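Local coordinates for ULam111 (Flavobacterium sp., PDB 5WUT), which hydrolyses the beta-1,3-glucan laminarin as a laminarinase of glycoside hydrolase family 16, at the interface of chains A and B. Coordinates in Å, arbitrary orientation; residue numbers count along the deposited sequence, not the author numbering. Chains: chain A/B, ULam111.

The interface of chains A and B. Residues chain A 151-154, 181; chain B 175, 178-180.
A short antiparallel edge-to-edge strand pairing, with A:Ile153 and B:Ile179 bridged, joins two copies of this family 16 beta-jelly-roll enzyme, and its two-fold twin repeats it with the chains exchanged; the dimer of the crystal may not be the form in solution. The end of strand 148-152 of chain A and the residues following it run along the start of strand 179-184 of chain B. The backbone N of B:Leu180 donates to the carbonyl O of A:Arg152 at 3.0 Å (177° at the hydrogen). On either side of it, water extends the ladder: one molecule links A:Arg152 N to B:Leu180 O, another A:Asp154 N to B:Asn178 O.

Side chains alternate across this ladder. On one side, A:Ile153 and B:Ile179 lie alongside each other and point the same way, with CD1 of A:Ile153 3.8 Å from CG1 of B:Ile179. The other branch of B:Ile179, its CG2, lies anti to the backbone N and meets the methyl CG2 of A:Thr151 at 3.7 Å. On the opposite side, A:Arg152 leaves its backbone with CG anti to N (chi1 174°) and stays extended to NE, which carries the guanidinium to B:Phe175. There the ring rim is presented to the guanidinium face: CZ of B:Phe175 sits over its centre, 3.9 Å from CZ of A:Arg152, with the planes 74° apart. A:Asp154 of the same chain grips the guanidinium side-on: NE of A:Arg152 hydrogen-bonds to OD1 of A:Asp154 at 3.0 Å, and NH2 of A:Arg152 forms a salt bridge with OD2 of A:Asp154 at 2.9 Å. Nearer the backbone, CB of A:Arg152 packs on CB and CD2 of B:Leu180, whose CD1 lies over one face of the B:Phe175 ring, toward its rim.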
loop_
_atom_site.group_PDB
_atom_site.type_symbol
_atom_site.label_atom_id
_atom_site.label_comp_id
_atom_site.label_asym_id
_atom_site.label_seq_id
_atom_site.Cartn_x
_atom_site.Cartn_y
_atom_site.Cartn_z
ATOM N N THR A 151 7.271 5.048 -3.552
ATOM C CA THR A 151 6.195 4.807 -2.601
ATOM C C THR A 151 6.703 4.929 -1.180
ATOM O O THR A 151 7.656 4.263 -0.787
ATOM C CB THR A 151 5.557 3.416 -2.809
ATOM O OG1 THR A 151 5.058 3.322 -4.147
ATOM C CG2 THR A 151 4.405 3.192 -1.836
ATOM N N ARG A 152 6.065 5.796 -0.413
ATOM C CA ARG A 152 6.413 5.964 0.985
ATOM C C ARG A 152 5.787 4.901 1.871
ATOM O O ARG A 152 4.577 4.685 1.846
ATOM C CB ARG A 152 5.993 7.342 1.482
ATOM C CG ARG A 152 6.198 7.489 2.965
ATOM C CD ARG A 152 5.842 8.881 3.462
ATOM N NE ARG A 152 5.697 8.888 4.913
ATOM C CZ ARG A 152 5.199 9.910 5.604
ATOM N NH1 ARG A 152 4.810 11.007 4.970
ATOM N NH2 ARG A 152 5.090 9.831 6.925
ATOM N N ILE A 153 6.623 4.252 2.677
ATOM C CA ILE A 153 6.188 3.209 3.594
ATOM C C ILE A 153 7.067 3.299 4.833
ATOM O O ILE A 153 8.205 2.824 4.823
ATOM C CB ILE A 153 6.296 1.780 2.964
ATOM C CG1 ILE A 153 5.635 1.736 1.581
ATOM C CG2 ILE A 153 5.737 0.733 3.909
ATOM C CD1 ILE A 153 5.685 0.382 0.865
ATOM N N ASP A 154 6.579 3.929 5.902
ATOM C CA ASP A 154 7.464 4.200 7.040
ATOM C C ASP A 154 7.888 2.954 7.806
ATOM O O ASP A 154 8.839 2.999 8.591
ATOM C CB ASP A 154 6.797 5.178 8.011
ATOM C CG ASP A 154 6.762 6.585 7.479
ATOM O OD1 ASP A 154 7.279 6.826 6.364
ATOM O OD2 ASP A 154 6.214 7.459 8.179
ATOM N N VAL A 181 0.581 -0.253 -6.043
ATOM C CA VAL A 181 1.258 1.041 -5.886
ATOM C C VAL A 181 1.608 1.722 -7.205
ATOM O O VAL A 181 1.861 2.931 -7.222
ATOM C CB VAL A 181 2.545 0.912 -5.055
ATOM C CG1 VAL A 181 2.208 0.434 -3.659
ATOM C CG2 VAL A 181 3.560 -0.026 -5.735
ATOM N N PHE B 175 -3.005 6.816 4.090
ATOM C CA PHE B 175 -2.248 5.563 4.204
ATOM C C PHE B 175 -3.161 4.375 4.451
ATOM O O PHE B 175 -4.075 4.442 5.269
ATOM C CB PHE B 175 -1.231 5.625 5.359
ATOM C CG PHE B 175 -0.296 6.807 5.315
ATOM C CD1 PHE B 175 -0.701 8.050 5.778
ATOM C CD2 PHE B 175 1.011 6.663 4.868
ATOM C CE1 PHE B 175 0.165 9.138 5.750
ATOM C CE2 PHE B 175 1.894 7.752 4.849
ATOM C CZ PHE B 175 1.460 8.987 5.293
ATOM N N ASN B 178 0.001 1.395 6.336
ATOM C CA ASN B 178 1.237 2.182 6.378
ATOM C C ASN B 178 1.826 2.523 5.005
ATOM O O ASN B 178 2.912 3.095 4.916
ATOM C CB ASN B 178 2.286 1.467 7.229
ATOM C CG ASN B 178 1.822 1.260 8.644
ATOM O OD1 ASN B 178 1.415 2.208 9.299
ATOM N ND2 ASN B 178 1.869 0.019 9.120
ATOM N N ILE B 179 1.097 2.226 3.941
ATOM C CA ILE B 179 1.514 2.615 2.599
ATOM C C ILE B 179 0.811 3.887 2.145
ATOM O O ILE B 179 -0.408 3.951 2.181
ATOM C CB ILE B 179 1.232 1.489 1.600
ATOM C CG1 ILE B 179 2.095 0.286 1.994
ATOM C CG2 ILE B 179 1.496 1.955 0.176
ATOM C CD1 ILE B 179 1.917 -0.930 1.147
ATOM N N LEU B 180 1.573 4.909 1.763
ATOM C CA LEU B 180 0.987 6.150 1.257
ATOM C C LEU B 180 0.303 5.915 -0.086
ATOM O O LEU B 180 0.972 5.626 -1.080
ATOM C CB LEU B 180 2.052 7.236 1.122
ATOM C CG LEU B 180 1.589 8.570 0.527
ATOM C CD1 LEU B 180 0.551 9.180 1.403
ATOM C CD2 LEU B 180 2.791 9.516 0.407
HETATM O O HOH W 1 4.087 5.231 5.888
HETATM O O HOH W 2 3.527 6.692 -1.947
#